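Local atomic coordinates of MymaA.19257.a.B3 (Mycobacterium marinum, PDB entry 6Q10), a protein that is of unknown function but, as the soluble domain of a secreted, membrane-associated LytR_C-family protein, probably acts at the mycobacterial cell envelope. Residues M19-T30 with Q85-L93. Residues are numbered along the deposited sequence; the frame is centred on the assembly and turned at random.
Sequences MTDVTPAQLGET and QATAAAVWL
Met19, Val22, Pro24 and Ala25 lie across one flank of helix 85-94, whose Ala86, Ala89 and Ala90 have only methyl side chains. The chain from Val22 to Gln26 is extended, and it links helix 16-20 to strand 32-36 of the mixed sheet in this LytR_C-type alpha/beta domain. One direct hydrogen bond joins the two segments: Ala25 N donates to Ala86 O over 2.9 Å, nearly straight at 163° about the hydrogen. The donor stands 65° out of the carbonyl plane, not on a lone pair; Ala90 N, within the helix, reaches the same oxygen from the opposite face. Pro24 CA adds a CA-H...O contact to that oxygen, while Pro24 CB sits 4.0 Å from Ala90 CB and Pro24 CG meets Leu93 CD1 almost crosswise.

On the N-terminal side of the proline, Val22 directs CG1, anti to its backbone N, against Ala89 CB at 3.8 Å. In Met19 the bend at chi2 (65°) turns SD to the same methyl, also at 3.8 Å. Its CG meanwhile presses obliquely on Trp92 CE3 at only 3.2 Å, a tight approach, and Thr20 N lies at the indole edge near the ring plane. His151 of helix 144-153 stacks on that indole, and Leu100 of strand 99-102 also touches it.

At the far end, Thr30 OG1 is occupied by Leu27 O, within its own segment, leaving CG2 to pack against Thr87. A water hydrogen-bonds to Thr87 OG1 at 3.1 Å and, weakly, to Glu29 O; directly across the contact, Thr30 CG2 lies 3.6 Å from Thr87 OG1.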
loop_
_atom_site.group_PDB
_atom_site.type_symbol
_atom_site.label_atom_id
_atom_site.label_comp_id
_atom_site.label_asym_id
_atom_site.label_seq_id
_atom_site.Cartn_x
_atom_site.Cartn_y
_atom_site.Cartn_z
ATOM N N MET A 19 11.942 -2.527 -3.536
ATOM C CA MET A 19 10.536 -2.889 -3.687
ATOM C C MET A 19 10.087 -2.910 -5.143
ATOM O O MET A 19 9.123 -3.608 -5.476
ATOM C CB MET A 19 9.650 -1.945 -2.878
ATOM C CG MET A 19 8.142 -2.356 -2.888
ATOM S SD MET A 19 7.706 -3.930 -2.081
ATOM C CE MET A 19 8.764 -3.512 -0.733
ATOM N N THR A 20 10.727 -2.131 -6.019
ATOM C CA THR A 20 10.332 -2.150 -7.423
ATOM C C THR A 20 10.500 -3.527 -8.045
ATOM O O THR A 20 9.768 -3.872 -8.980
ATOM C CB THR A 20 11.144 -1.112 -8.190
ATOM O OG1 THR A 20 10.801 0.175 -7.690
ATOM C CG2 THR A 20 10.839 -1.170 -9.679
ATOM N N ASP A 21 11.389 -4.348 -7.503
ATOM C CA ASP A 21 11.610 -5.684 -8.048
ATOM C C ASP A 21 10.645 -6.730 -7.506
ATOM O O ASP A 21 10.713 -7.882 -7.951
ATOM C CB ASP A 21 13.048 -6.125 -7.775
ATOM C CG ASP A 21 14.050 -5.415 -8.670
ATOM O OD1 ASP A 21 13.646 -4.924 -9.748
ATOM O OD2 ASP A 21 15.240 -5.347 -8.295
ATOM N N VAL A 22 9.752 -6.376 -6.587
ATOM C CA VAL A 22 8.800 -7.333 -6.028
ATOM C C VAL A 22 7.573 -7.421 -6.931
ATOM O O VAL A 22 6.980 -6.402 -7.296
ATOM C CB VAL A 22 8.414 -6.929 -4.600
ATOM C CG1 VAL A 22 7.290 -7.868 -4.058
ATOM C CG2 VAL A 22 9.650 -6.927 -3.704
ATOM N N THR A 23 7.197 -8.631 -7.313
ATOM C CA THR A 23 5.969 -8.805 -8.081
ATOM C C THR A 23 4.767 -8.581 -7.175
ATOM O O THR A 23 4.652 -9.259 -6.137
ATOM C CB THR A 23 5.899 -10.198 -8.681
ATOM O OG1 THR A 23 7.027 -10.383 -9.546
ATOM C CG2 THR A 23 4.634 -10.347 -9.479
ATOM N N PRO A 24 3.872 -7.641 -7.494
ATOM C CA PRO A 24 2.727 -7.390 -6.608
ATOM C C PRO A 24 1.804 -8.597 -6.568
ATOM O O PRO A 24 1.657 -9.347 -7.545
ATOM C CB PRO A 24 2.028 -6.175 -7.221
ATOM C CG PRO A 24 2.963 -5.636 -8.272
ATOM C CD PRO A 24 3.968 -6.684 -8.612
ATOM N N ALA A 25 1.175 -8.757 -5.403
ATOM C CA ALA A 25 0.182 -9.790 -5.163
ATOM C C ALA A 25 -1.072 -9.590 -6.002
ATOM O O ALA A 25 -1.452 -8.470 -6.335
ATOM C CB ALA A 25 -0.231 -9.773 -3.684
ATOM N N GLN A 26 -1.759 -10.692 -6.295
ATOM C CA GLN A 26 -3.154 -10.593 -6.727
ATOM C C GLN A 26 -3.987 -9.887 -5.658
ATOM O O GLN A 26 -3.904 -10.211 -4.468
ATOM C CB GLN A 26 -3.731 -11.985 -7.002
ATOM C CG GLN A 26 -2.973 -12.761 -8.074
ATOM C CD GLN A 26 -3.014 -12.112 -9.461
ATOM O OE1 GLN A 26 -1.981 -11.727 -10.009
ATOM N NE2 GLN A 26 -4.198 -12.018 -10.039
ATOM N N LEU A 27 -4.810 -8.930 -6.086
ATOM C CA LEU A 27 -5.503 -8.088 -5.115
ATOM C C LEU A 27 -6.427 -8.907 -4.207
ATOM O O LEU A 27 -6.617 -8.557 -3.036
ATOM C CB LEU A 27 -6.307 -7.005 -5.845
ATOM C CG LEU A 27 -5.495 -6.189 -6.854
ATOM C CD1 LEU A 27 -6.392 -5.108 -7.440
ATOM C CD2 LEU A 27 -4.247 -5.609 -6.207
ATOM N N GLY A 28 -7.005 -9.973 -4.736
ATOM C CA GLY A 28 -7.893 -10.836 -3.994
ATOM C C GLY A 28 -7.198 -11.819 -3.093
ATOM O O GLY A 28 -7.854 -12.701 -2.512
ATOM N N GLU A 29 -5.892 -11.689 -2.963
ATOM C CA GLU A 29 -5.073 -12.548 -2.131
ATOM C C GLU A 29 -4.298 -11.718 -1.125
ATOM O O GLU A 29 -3.191 -12.081 -0.733
ATOM C CB GLU A 29 -4.140 -13.387 -3.000
ATOM C CG GLU A 29 -4.920 -14.446 -3.744
ATOM C CD GLU A 29 -4.072 -15.271 -4.689
ATOM O OE1 GLU A 29 -2.848 -15.024 -4.792
ATOM O OE2 GLU A 29 -4.629 -16.137 -5.368
ATOM N N THR A 30 -4.865 -10.577 -0.732
ATOM C CA THR A 30 -4.194 -9.640 0.153
ATOM C C THR A 30 -4.923 -9.543 1.485
ATOM O O THR A 30 -6.104 -9.866 1.597
ATOM C CB THR A 30 -4.091 -8.227 -0.457
ATOM O OG1 THR A 30 -5.403 -7.697 -0.694
ATOM C CG2 THR A 30 -3.269 -8.212 -1.764
ATOM N N GLN A 85 5.369 -9.049 1.568
ATOM C CA GLN A 85 5.991 -8.051 0.704
ATOM C C GLN A 85 5.258 -7.907 -0.628
ATOM O O GLN A 85 5.194 -6.798 -1.170
ATOM C CB GLN A 85 7.480 -8.354 0.493
ATOM C CG GLN A 85 7.820 -9.568 -0.327
ATOM C CD GLN A 85 9.325 -9.695 -0.537
ATOM O OE1 GLN A 85 10.116 -9.056 0.166
ATOM N NE2 GLN A 85 9.724 -10.504 -1.514
ATOM N N ALA A 86 4.694 -8.991 -1.183
ATOM C CA ALA A 86 3.968 -8.828 -2.445
ATOM C C ALA A 86 2.681 -8.044 -2.253
ATOM O O ALA A 86 2.297 -7.261 -3.130
ATOM C CB ALA A 86 3.665 -10.187 -3.080
ATOM N N THR A 87 1.997 -8.226 -1.118
ATOM C CA THR A 87 0.858 -7.379 -0.837
ATOM C C THR A 87 1.278 -5.929 -0.700
ATOM O O THR A 87 0.620 -5.027 -1.234
ATOM C CB THR A 87 0.164 -7.861 0.425
ATOM O OG1 THR A 87 -0.407 -9.150 0.146
ATOM C CG2 THR A 87 -0.938 -6.898 0.815
ATOM N N ALA A 88 2.378 -5.686 0.003
ATOM C CA ALA A 88 2.837 -4.312 0.143
ATOM C C ALA A 88 3.156 -3.702 -1.219
ATOM O O ALA A 88 2.882 -2.522 -1.455
ATOM C CB ALA A 88 4.066 -4.265 1.050
ATOM N N ALA A 89 3.701 -4.509 -2.139
ATOM C CA ALA A 89 4.003 -3.998 -3.477
ATOM C C ALA A 89 2.726 -3.599 -4.198
ATOM O O ALA A 89 2.718 -2.629 -4.968
ATOM C CB ALA A 89 4.756 -5.054 -4.281
ATOM N N ALA A 90 1.650 -4.381 -4.005
ATOM C CA ALA A 90 0.365 -4.045 -4.606
ATOM C C ALA A 90 -0.196 -2.751 -4.021
ATOM O O ALA A 90 -0.665 -1.884 -4.767
ATOM C CB ALA A 90 -0.632 -5.209 -4.407
ATOM N N VAL A 91 -0.164 -2.616 -2.688
ATOM C CA VAL A 91 -0.617 -1.376 -2.062
ATOM C C VAL A 91 0.221 -0.195 -2.549
ATOM O O VAL A 91 -0.300 0.905 -2.774
ATOM C CB VAL A 91 -0.568 -1.502 -0.530
ATOM C CG1 VAL A 91 -1.020 -0.195 0.120
ATOM C CG2 VAL A 91 -1.484 -2.657 -0.085
ATOM N N TRP A 92 1.528 -0.401 -2.722
ATOM C CA TRP A 92 2.402 0.707 -3.101
ATOM C C TRP A 92 2.082 1.268 -4.481
ATOM O O TRP A 92 2.401 2.423 -4.766
ATOM C CB TRP A 92 3.860 0.205 -3.015
ATOM C CG TRP A 92 4.938 1.234 -2.990
ATOM C CD1 TRP A 92 4.934 2.435 -2.349
ATOM C CD2 TRP A 92 6.211 1.112 -3.630
ATOM N NE1 TRP A 92 6.152 3.068 -2.547
ATOM C CE2 TRP A 92 6.938 2.278 -3.350
ATOM C CE3 TRP A 92 6.785 0.133 -4.443
ATOM C CZ2 TRP A 92 8.236 2.481 -3.845
ATOM C CZ3 TRP A 92 8.076 0.336 -4.922
ATOM C CH2 TRP A 92 8.773 1.493 -4.612
ATOM N N LEU A 93 1.465 0.461 -5.353
ATOM C CA LEU A 93 1.012 0.967 -6.642
ATOM C C LEU A 93 0.030 2.116 -6.485
ATOM O O LEU A 93 0.061 3.079 -7.256
ATOM C CB LEU A 93 0.338 -0.163 -7.424
ATOM C CG LEU A 93 1.289 -1.262 -7.855
ATOM C CD1 LEU A 93 0.440 -2.435 -8.363
ATOM C CD2 LEU A 93 2.250 -0.781 -8.960
HETATM O O HOH W 1 0.197 -12.016 -0.814
#